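Local coordinates for Sts-2 protein (Mus musculus, PDB 3D4I) that hydrolyses phosphate esters in an acid-dependent manner through its histidine phosphatase (2H-phosphatase) domain and interferes with CBL-mediated down-regulation of activated receptors, at the interface of chains A and B. Residues are numbered along the deposited sequence; one frame, centred on the assembly and turned at random. Chains: chain A/B, Sts-2 protein.

Contact 1: the interface of chains A and B. Residues chain A 74, 232-233, 258-260; chain B 260-261, 263-264.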
ATOM      1  N   GLN A  74      -0.879  -1.432  -4.349  1.00 13.02           N
ATOM      2  CA  GLN A  74       0.225  -1.557  -5.298  1.00 13.23           C
ATOM      3  C   GLN A  74      -0.266  -1.396  -6.742  1.00 13.55           C
ATOM      4  O   GLN A  74       0.349  -0.688  -7.526  1.00 13.20           O
ATOM      5  CB  GLN A  74       0.957  -2.892  -5.127  1.00 13.16           C
ATOM      6  CG  GLN A  74       1.552  -3.079  -3.710  1.00 12.90           C
ATOM      7  CD  GLN A  74       1.907  -4.524  -3.445  1.00 12.58           C
ATOM      8  OE1 GLN A  74       1.322  -5.432  -4.030  1.00 12.87           O
ATOM      9  NE2 GLN A  74       2.877  -4.739  -2.583  1.00 12.22           N
ATOM     10  N   PRO A 232       8.781  -9.176  -7.739  1.00 23.00           N
ATOM     11  CA  PRO A 232       7.887  -8.589  -6.720  1.00 21.78           C
ATOM     12  C   PRO A 232       6.500  -8.299  -7.246  1.00 19.34           C
ATOM     13  O   PRO A 232       6.276  -8.344  -8.437  1.00 17.76           O
ATOM     14  CB  PRO A 232       8.569  -7.262  -6.382  1.00 20.79           C
ATOM     15  CG  PRO A 232       9.262  -6.870  -7.629  1.00 23.06           C
ATOM     16  CD  PRO A 232       9.670  -8.159  -8.327  1.00 23.48           C
ATOM     17  N   SER A 233       5.581  -7.962  -6.347  1.00 18.66           N
ATOM     18  CA  SER A 233       4.248  -7.541  -6.760  1.00 18.25           C
ATOM     19  C   SER A 233       4.352  -6.328  -7.664  1.00 17.53           C
ATOM     20  O   SER A 233       5.178  -5.441  -7.433  1.00 17.11           O
ATOM     21  CB  SER A 233       3.398  -7.219  -5.528  1.00 18.59           C
ATOM     22  OG  SER A 233       3.153  -8.420  -4.821  1.00 18.06           O
ATOM     23  N   LEU A 258       8.520  -0.420  -7.288  1.00 18.75           N
ATOM     24  CA  LEU A 258       7.898  -0.059  -6.035  1.00 18.16           C
ATOM     25  C   LEU A 258       8.539  -0.903  -4.946  1.00 18.59           C
ATOM     26  O   LEU A 258       8.411  -2.133  -4.953  1.00 19.57           O
ATOM     27  CB  LEU A 258       6.390  -0.306  -6.089  1.00 18.45           C
ATOM     28  CG  LEU A 258       5.689  -0.330  -4.714  1.00 18.02           C
ATOM     29  CD1 LEU A 258       5.759   1.006  -3.998  1.00 17.41           C
ATOM     30  CD2 LEU A 258       4.242  -0.825  -4.913  1.00 20.91           C
ATOM     31  N   THR A 259       9.226  -0.243  -4.019  1.00 17.74           N
ATOM     32  CA  THR A 259       9.899  -0.924  -2.915  1.00 17.51           C
ATOM     33  C   THR A 259       9.283  -0.405  -1.621  1.00 16.19           C
ATOM     34  O   THR A 259       9.267   0.819  -1.398  1.00 14.68           O
ATOM     35  CB  THR A 259      11.415  -0.559  -2.886  1.00 17.99           C
ATOM     36  OG1 THR A 259      11.994  -0.704  -4.200  1.00 19.16           O
ATOM     37  CG2 THR A 259      12.175  -1.430  -1.876  1.00 19.22           C
ATOM     38  N   HIS A 260       8.760  -1.298  -0.782  1.00 14.62           N
ATOM     39  CA  HIS A 260       8.279  -0.879   0.554  1.00 14.28           C
ATOM     40  C   HIS A 260       8.515  -1.961   1.592  1.00 14.82           C
ATOM     41  O   HIS A 260       8.831  -3.093   1.238  1.00 15.27           O
ATOM     42  CB  HIS A 260       6.783  -0.446   0.554  1.00 13.83           C
ATOM     43  CG  HIS A 260       5.813  -1.536   0.174  1.00 13.76           C
ATOM     44  ND1 HIS A 260       5.417  -2.530   1.042  1.00 12.52           N
ATOM     45  CD2 HIS A 260       5.128  -1.757  -0.983  1.00 15.40           C
ATOM     46  CE1 HIS A 260       4.551  -3.328   0.442  1.00 12.87           C
ATOM     47  NE2 HIS A 260       4.363  -2.884  -0.791  1.00 15.30           N
TER
ATOM     48  N   HIS B 260       0.889  -6.696   6.484  1.00 16.13           N
ATOM     49  CA  HIS B 260       1.160  -6.877   5.045  1.00 14.81           C
ATOM     50  C   HIS B 260       2.643  -7.145   4.836  1.00 15.49           C
ATOM     51  O   HIS B 260       3.451  -6.949   5.757  1.00 15.90           O
ATOM     52  CB  HIS B 260       0.624  -5.697   4.177  1.00 14.13           C
ATOM     53  CG  HIS B 260       1.306  -4.376   4.427  1.00 14.19           C
ATOM     54  ND1 HIS B 260       2.586  -4.100   3.990  1.00 15.26           N
ATOM     55  CD2 HIS B 260       0.882  -3.261   5.073  1.00 13.58           C
ATOM     56  CE1 HIS B 260       2.907  -2.865   4.336  1.00 15.76           C
ATOM     57  NE2 HIS B 260       1.898  -2.342   5.014  1.00 16.00           N
ATOM     58  N   GLY B 261       3.008  -7.634   3.654  1.00 14.63           N
ATOM     59  CA  GLY B 261       4.393  -7.990   3.431  1.00 14.60           C
ATOM     60  C   GLY B 261       5.129  -6.848   2.780  1.00 14.48           C
ATOM     61  O   GLY B 261       4.544  -5.793   2.460  1.00 14.05           O
ATOM     62  N   ASN B 263       7.749  -5.260  -0.281  1.00 16.35           N
ATOM     63  CA  ASN B 263       7.933  -5.400  -1.715  1.00 18.00           C
ATOM     64  C   ASN B 263       9.382  -5.027  -2.024  1.00 19.49           C
ATOM     65  O   ASN B 263       9.810  -3.897  -1.789  1.00 17.96           O
ATOM     66  CB  ASN B 263       6.962  -4.529  -2.513  1.00 17.73           C
ATOM     67  CG  ASN B 263       6.575  -5.170  -3.847  1.00 18.96           C
ATOM     68  OD1 ASN B 263       6.227  -6.343  -3.889  1.00 18.20           O
ATOM     69  ND2 ASN B 263       6.637  -4.410  -4.926  1.00 17.09           N
ATOM     70  N   SER B 264      10.122  -6.003  -2.529  1.00 20.80           N
ATOM     71  CA  SER B 264      11.562  -5.876  -2.706  1.00 24.40           C
ATOM     72  C   SER B 264      11.899  -5.103  -3.959  1.00 25.39           C
ATOM     73  O   SER B 264      11.145  -5.123  -4.921  1.00 25.41           O
ATOM     74  CB  SER B 264      12.199  -7.258  -2.822  1.00 24.94           C
ATOM     75  OG  SER B 264      12.227  -7.906  -1.563  1.00 29.12           O
TER
HETATM   76  O   HOH W   1      11.518  -3.944   0.700  1.00 22.31           O
HETATM   77  O   HOH W   2       4.228  -8.279  -2.515  1.00 28.89           O
HETATM   78  O   HOH W   3      10.272  -3.489  -6.702  1.00 35.17           O

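Contact 2: the interface of chains A and B. Residues chain A 237, 250-252; chain B 268, 271.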
ATOM      1  N   CYS A 237       8.175  -6.325 -16.938  1.00 21.72           N
ATOM      2  CA  CYS A 237       9.125  -6.578 -18.040  1.00 21.42           C
ATOM      3  C   CYS A 237       8.505  -5.891 -19.247  1.00 20.06           C
ATOM      4  O   CYS A 237       7.343  -6.141 -19.540  1.00 20.43           O
ATOM      5  CB  CYS A 237       9.195  -8.089 -18.353  1.00 20.05           C
ATOM      6  SG  CYS A 237      10.415  -8.516 -19.593  1.00 28.97           S
ATOM      7  N   LEU A 250      13.945  -5.859 -25.318  1.00 25.01           N
ATOM      8  CA  LEU A 250      13.727  -5.462 -23.931  1.00 26.10           C
ATOM      9  C   LEU A 250      14.133  -4.013 -23.661  1.00 26.60           C
ATOM     10  O   LEU A 250      15.237  -3.569 -24.021  1.00 26.59           O
ATOM     11  CB  LEU A 250      14.544  -6.340 -23.018  1.00 26.86           C
ATOM     12  CG  LEU A 250      13.989  -7.661 -22.541  1.00 28.37           C
ATOM     13  CD1 LEU A 250      15.116  -8.376 -21.869  1.00 30.40           C
ATOM     14  CD2 LEU A 250      12.848  -7.392 -21.562  1.00 28.76           C
ATOM     15  N   VAL A 251      13.262  -3.303 -22.960  1.00 25.42           N
ATOM     16  CA  VAL A 251      13.372  -1.866 -22.793  1.00 26.27           C
ATOM     17  C   VAL A 251      13.084  -1.610 -21.309  1.00 25.52           C
ATOM     18  O   VAL A 251      12.396  -2.417 -20.678  1.00 24.52           O
ATOM     19  CB  VAL A 251      12.349  -1.143 -23.762  1.00 26.21           C
ATOM     20  CG1 VAL A 251      12.145   0.303 -23.422  1.00 29.09           C
ATOM     21  CG2 VAL A 251      12.800  -1.268 -25.230  1.00 28.63           C
ATOM     22  N   ASN A 252      13.641  -0.534 -20.743  1.00 25.22           N
ATOM     23  CA  ASN A 252      13.268  -0.118 -19.392  1.00 25.31           C
ATOM     24  C   ASN A 252      11.748   0.060 -19.339  1.00 23.56           C
ATOM     25  O   ASN A 252      11.188   0.735 -20.211  1.00 23.69           O
ATOM     26  CB  ASN A 252      13.915   1.224 -19.012  1.00 26.16           C
ATOM     27  CG  ASN A 252      15.422   1.135 -18.748  1.00 30.72           C
ATOM     28  OD1 ASN A 252      15.954   0.095 -18.344  1.00 35.98           O
ATOM     29  ND2 ASN A 252      16.117   2.260 -18.957  1.00 33.69           N
TER
ATOM     30  N   TRP B 268      14.933  -5.382 -13.615  1.00 39.69           N
ATOM     31  CA  TRP B 268      14.606  -6.239 -14.749  1.00 41.30           C
ATOM     32  C   TRP B 268      15.858  -6.765 -15.471  1.00 42.56           C
ATOM     33  O   TRP B 268      15.912  -7.936 -15.844  1.00 42.60           O
ATOM     34  CB  TRP B 268      13.663  -5.509 -15.726  1.00 40.89           C
ATOM     35  CG  TRP B 268      14.261  -4.313 -16.423  1.00 39.52           C
ATOM     36  CD1 TRP B 268      14.308  -3.023 -15.959  1.00 40.00           C
ATOM     37  CD2 TRP B 268      14.898  -4.298 -17.707  1.00 39.40           C
ATOM     38  NE1 TRP B 268      14.938  -2.209 -16.875  1.00 38.60           N
ATOM     39  CE2 TRP B 268      15.305  -2.968 -17.958  1.00 39.39           C
ATOM     40  CE3 TRP B 268      15.172  -5.282 -18.670  1.00 38.70           C
ATOM     41  CZ2 TRP B 268      15.962  -2.599 -19.135  1.00 39.59           C
ATOM     42  CZ3 TRP B 268      15.823  -4.911 -19.839  1.00 39.37           C
ATOM     43  CH2 TRP B 268      16.212  -3.582 -20.061  1.00 39.97           C
ATOM     44  N   TRP B 271      17.947 -10.225 -15.573  1.00 53.48           N
ATOM     45  CA  TRP B 271      17.788 -11.312 -16.552  1.00 54.41           C
ATOM     46  C   TRP B 271      17.490 -10.722 -17.938  1.00 54.69           C
ATOM     47  O   TRP B 271      17.051 -11.421 -18.861  1.00 55.00           O
ATOM     48  CB  TRP B 271      16.714 -12.329 -16.142  1.00 54.99           C
ATOM     49  CG  TRP B 271      15.439 -11.733 -15.643  1.00 55.87           C
ATOM     50  CD1 TRP B 271      14.981 -11.743 -14.353  1.00 56.64           C
ATOM     51  CD2 TRP B 271      14.448 -11.040 -16.413  1.00 56.85           C
ATOM     52  NE1 TRP B 271      13.768 -11.105 -14.275  1.00 56.73           N
ATOM     53  CE2 TRP B 271      13.418 -10.663 -15.523  1.00 56.34           C
ATOM     54  CE3 TRP B 271      14.329 -10.703 -17.770  1.00 56.72           C
ATOM     55  CZ2 TRP B 271      12.292  -9.962 -15.942  1.00 56.20           C
ATOM     56  CZ3 TRP B 271      13.211 -10.011 -18.184  1.00 56.41           C
ATOM     57  CH2 TRP B 271      12.207  -9.644 -17.269  1.00 56.29           C
TER

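Contact 3: the interface of chains A and B. Residues chain A 263-264, 266, 271; chain B 230-233, 257-259.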
ATOM      1  N   ASN A 263       4.473  -4.792   7.278  1.00 17.84           N
ATOM      2  CA  ASN A 263       3.859  -4.295   8.490  1.00 19.23           C
ATOM      3  C   ASN A 263       3.489  -5.496   9.337  1.00 20.07           C
ATOM      4  O   ASN A 263       2.725  -6.353   8.897  1.00 19.71           O
ATOM      5  CB  ASN A 263       2.646  -3.440   8.171  1.00 19.04           C
ATOM      6  CG  ASN A 263       2.036  -2.786   9.418  1.00 20.75           C
ATOM      7  OD1 ASN A 263       1.780  -1.606   9.432  1.00 26.97           O
ATOM      8  ND2 ASN A 263       1.791  -3.570  10.443  1.00 26.11           N
ATOM      9  N   SER A 264       4.032  -5.562  10.551  1.00 21.63           N
ATOM     10  CA  SER A 264       3.796  -6.720  11.416  1.00 24.61           C
ATOM     11  C   SER A 264       2.413  -6.684  12.033  1.00 25.46           C
ATOM     12  O   SER A 264       1.850  -5.601  12.244  1.00 25.22           O
ATOM     13  CB  SER A 264       4.796  -6.737  12.561  1.00 25.30           C
ATOM     14  OG  SER A 264       4.350  -5.793  13.542  1.00 30.36           O
ATOM     15  N   PHE A 266      -0.038  -6.761  15.179  1.00 27.96           N
ATOM     16  CA  PHE A 266       0.157  -6.031  16.448  1.00 28.76           C
ATOM     17  C   PHE A 266      -1.086  -5.915  17.336  1.00 29.98           C
ATOM     18  O   PHE A 266      -2.146  -5.452  16.905  1.00 30.51           O
ATOM     19  CB  PHE A 266       0.666  -4.618  16.152  1.00 28.23           C
ATOM     20  CG  PHE A 266       0.792  -3.735  17.361  1.00 26.34           C
ATOM     21  CD1 PHE A 266       1.828  -3.919  18.268  1.00 25.86           C
ATOM     22  CD2 PHE A 266      -0.102  -2.691  17.572  1.00 25.13           C
ATOM     23  CE1 PHE A 266       1.961  -3.082  19.379  1.00 25.32           C
ATOM     24  CE2 PHE A 266       0.025  -1.853  18.673  1.00 25.39           C
ATOM     25  CZ  PHE A 266       1.055  -2.050  19.578  1.00 25.95           C
ATOM     26  N   TRP A 271       0.829  -7.446  23.557  1.00 40.58           N
ATOM     27  CA  TRP A 271       2.253  -7.089  23.477  1.00 41.25           C
ATOM     28  C   TRP A 271       2.840  -6.781  24.862  1.00 41.35           C
ATOM     29  O   TRP A 271       3.939  -7.230  25.200  1.00 41.44           O
ATOM     30  CB  TRP A 271       2.359  -5.863  22.556  1.00 41.68           C
ATOM     31  CG  TRP A 271       3.711  -5.432  22.027  1.00 42.70           C
ATOM     32  CD1 TRP A 271       4.609  -4.615  22.650  1.00 42.81           C
ATOM     33  CD2 TRP A 271       4.252  -5.689  20.714  1.00 43.28           C
ATOM     34  NE1 TRP A 271       5.699  -4.394  21.842  1.00 43.01           N
ATOM     35  CE2 TRP A 271       5.506  -5.037  20.645  1.00 43.92           C
ATOM     36  CE3 TRP A 271       3.814  -6.436  19.604  1.00 43.69           C
ATOM     37  CZ2 TRP A 271       6.328  -5.103  19.505  1.00 43.44           C
ATOM     38  CZ3 TRP A 271       4.633  -6.499  18.466  1.00 42.58           C
ATOM     39  CH2 TRP A 271       5.877  -5.843  18.434  1.00 42.70           C
TER
ATOM     40  N   LYS B 230       9.369  -2.045  18.502  1.00 30.32           N
ATOM     41  CA  LYS B 230       8.773  -2.713  17.319  1.00 30.61           C
ATOM     42  C   LYS B 230       7.246  -2.532  17.143  1.00 29.55           C
ATOM     43  O   LYS B 230       6.547  -3.454  16.665  1.00 29.93           O
ATOM     44  CB  LYS B 230       9.054  -4.230  17.342  1.00 31.68           C
ATOM     45  CG  LYS B 230      10.484  -4.667  17.548  1.00 33.48           C
ATOM     46  CD  LYS B 230      10.535  -6.032  18.264  1.00 37.67           C
ATOM     47  CE  LYS B 230      10.134  -5.903  19.747  1.00 38.64           C
ATOM     48  NZ  LYS B 230      10.714  -6.985  20.615  1.00 40.11           N
ATOM     49  N   ILE B 231       6.711  -1.380  17.533  1.00 26.63           N
ATOM     50  CA  ILE B 231       5.332  -1.060  17.200  1.00 24.56           C
ATOM     51  C   ILE B 231       5.281  -0.748  15.688  1.00 22.53           C
ATOM     52  O   ILE B 231       6.067   0.056  15.200  1.00 22.54           O
ATOM     53  CB  ILE B 231       4.786   0.113  18.055  1.00 24.75           C
ATOM     54  CG1 ILE B 231       4.842  -0.261  19.548  1.00 24.39           C
ATOM     55  CG2 ILE B 231       3.340   0.462  17.649  1.00 25.11           C
ATOM     56  CD1 ILE B 231       4.451   0.841  20.483  1.00 25.78           C
ATOM     57  N   PRO B 232       4.388  -1.419  14.941  1.00 20.71           N
ATOM     58  CA  PRO B 232       4.323  -1.215  13.479  1.00 19.42           C
ATOM     59  C   PRO B 232       3.638   0.104  13.102  1.00 18.18           C
ATOM     60  O   PRO B 232       2.986   0.731  13.932  1.00 16.61           O
ATOM     61  CB  PRO B 232       3.460  -2.399  13.009  1.00 19.23           C
ATOM     62  CG  PRO B 232       2.520  -2.614  14.141  1.00 20.85           C
ATOM     63  CD  PRO B 232       3.387  -2.405  15.394  1.00 20.71           C
ATOM     64  N   SER B 233       3.750   0.484  11.833  1.00 17.90           N
ATOM     65  CA  SER B 233       3.010   1.622  11.313  1.00 17.08           C
ATOM     66  C   SER B 233       1.531   1.429  11.523  1.00 16.56           C
ATOM     67  O   SER B 233       0.997   0.342  11.331  1.00 15.68           O
ATOM     68  CB  SER B 233       3.269   1.785   9.820  1.00 16.51           C
ATOM     69  OG  SER B 233       4.606   2.171   9.609  1.00 17.99           O
ATOM     70  N   THR B 257      -6.094  -4.952  13.399  1.00 19.74           N
ATOM     71  CA  THR B 257      -4.689  -4.686  13.087  1.00 20.75           C
ATOM     72  C   THR B 257      -4.464  -4.748  11.561  1.00 19.69           C
ATOM     73  O   THR B 257      -5.348  -5.173  10.830  1.00 18.24           O
ATOM     74  CB  THR B 257      -3.809  -5.750  13.799  1.00 21.56           C
ATOM     75  OG1 THR B 257      -2.429  -5.346  13.775  1.00 26.93           O
ATOM     76  CG2 THR B 257      -3.982  -7.097  13.152  1.00 21.03           C
ATOM     77  N   LEU B 258      -3.286  -4.323  11.108  1.00 19.73           N
ATOM     78  CA  LEU B 258      -2.917  -4.326   9.696  1.00 19.85           C
ATOM     79  C   LEU B 258      -1.594  -5.054   9.555  1.00 20.21           C
ATOM     80  O   LEU B 258      -0.593  -4.654  10.161  1.00 21.23           O
ATOM     81  CB  LEU B 258      -2.785  -2.897   9.158  1.00 20.40           C
ATOM     82  CG  LEU B 258      -2.080  -2.762   7.803  1.00 19.94           C
ATOM     83  CD1 LEU B 258      -2.884  -3.465   6.712  1.00 18.89           C
ATOM     84  CD2 LEU B 258      -1.766  -1.319   7.430  1.00 21.28           C
ATOM     85  N   THR B 259      -1.616  -6.132   8.778  1.00 18.46           N
ATOM     86  CA  THR B 259      -0.459  -6.981   8.529  1.00 17.73           C
ATOM     87  C   THR B 259      -0.282  -7.065   7.002  1.00 16.80           C
ATOM     88  O   THR B 259      -1.210  -7.480   6.302  1.00 15.67           O
ATOM     89  CB  THR B 259      -0.734  -8.427   9.053  1.00 17.53           C
ATOM     90  OG1 THR B 259      -1.147  -8.385  10.436  1.00 20.11           O
ATOM     91  CG2 THR B 259       0.516  -9.300   8.931  1.00 18.69           C
TER

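Contact 1: the interface of chains A and B
The amide nitrogen ND2 of B:Asn263 is gripped by two backbone carbonyls of chain A. It gives one hydrogen bond to O of A:Leu258 at 2.9 Å, tilted somewhat from the amide plane, and another to O of A:Ser233 at 3.1 Å, lying close to that plane. Asparagine suits the place because its amide can also accept: OD1 takes a weak bond from N of A:Ser233 and meets a water that also touches OG of that serine. The two donor bonds, with weaker support at OD1, probably hold the amide in this orientation. Behind it, the backbone of B:Asn263 pairs with A:His260 as an antiparallel beta bridge, with N to O at 2.9 Å and O to N at 3.0 Å. CB of B:Asn263 rests over one face of the A:His260 imidazole, 3.8 Å from the ring centroid. With CG between the backbone N and carbonyl carbon (chi1 63°), that ring turns its NE2 to A:Gln74, whose NE2 donates a nearly in-plane bond of 3.0 Å that helps set the ring's rotation. An alanine in place of B:Asn263 would probably leave the carbonyls of A:Leu258 and A:Ser233 without their amide donor. The site stitches the C-terminal segment of one subunit onto its partner near the two-fold axis, fitting a protein that forms homodimers or homooligomers.

Contact 2: the interface of chains A and B
The indole of B:Trp268 has the backbone oxygen of A:Val251 above one face, 3.8 Å from the plane and toward the rim, while OD1 of A:Asn252 lies at its edge. The amide of A:Asn252 stands nearly upright to this indole, their planes 77° apart, and its OD1 takes a weak, poorly aligned hydrogen bond from NE1. The placing of OD1 is doubtful, since it also crowds CZ2, but an asparagine could accept from the indole N-H at this edge. Farther along the six-membered ring, CZ3 of B:Trp268 packs against CB of A:Leu250 at 3.7 Å, the leucine and indole running antiparallel alongside each other. CG of B:Trp268 sits between its backbone N and carbonyl carbon (chi1 66°), which carries the indole over to strand 248-251. The second indole, of B:Trp271, has the backbone oxygen of B:Trp268 over the centre of one face and brings its far edge to A:Cys237 on strand 236-241. There CB of the cysteine lies in plane, 3.6 Å from CH2; the compact side chain probably leaves room for the large ring. Broad apolar indoles thus dock the C-terminal end of one subunit onto neighbouring strands of the other and probably help hold the dimer.

Contact 3: the interface of chains A and B
Packing leads here, with the A:Phe266 side chain lying against B:Pro232 and B:Ile231. CB of the phenylalanine meets CG of the proline at 3.4 Å, and the proline's CD reaches the root of the ring; the two side chains cross at about a right angle. A rigid proline gives this aromatic group a firm apolar shelf. Toward the tip, CG2 of B:Ile231 stands over one face, 3.9 Å from CZ. CG of A:Phe266 is anti to its backbone N (chi1 175°), which extends the ring along the 230-232 segment. Within chain A, CZ3 of A:Trp271 lies at the edge of the phenyl, whose CE1 in turn sits over a face of the indole. The outer edge of that indole meets B:Lys230, with CB of the lysine 3.6 Å from CZ2, so the aliphatic root of a long polar side chain does the packing.

The hydrogen bonding centres on B:Thr257, whose hydroxyl can both give and take: OG1 accepts from N of A:Phe266 at 3.1 Å and donates to O of the same residue at 3.1 Å. The amide of A:Asn263 faces the carbonyls of B:Ser233 and B:Leu258, but its modelled orientation is doubtful, as OD1 lies 2.8 Å from O of B:Ser233, two acceptors together. The site places the C-terminal segment of chain A, running into helix 268-271, across loops 230-233 and 257-259 of chain B.

Contact 1 lies between the others, its C-alpha centre about 18 Å from that of contact 2 and 17 Å from that of contact 3, which are about 35 Å apart. Contacts 1 and 2 follow the C-terminal segment of chain B along chain A; contact 3 shows the segment of chain A on chain B. Contacts 1 and 3 share residues 232-233, 258-259 and 263-264 with the chains exchanged. Tryptophan 271 serves in contacts 2 and 3 with different partners and side-chain turns, so the arm ends are not exact twins. This exchange of C-terminal arms is consistent with a protein that forms homodimers or homooligomers.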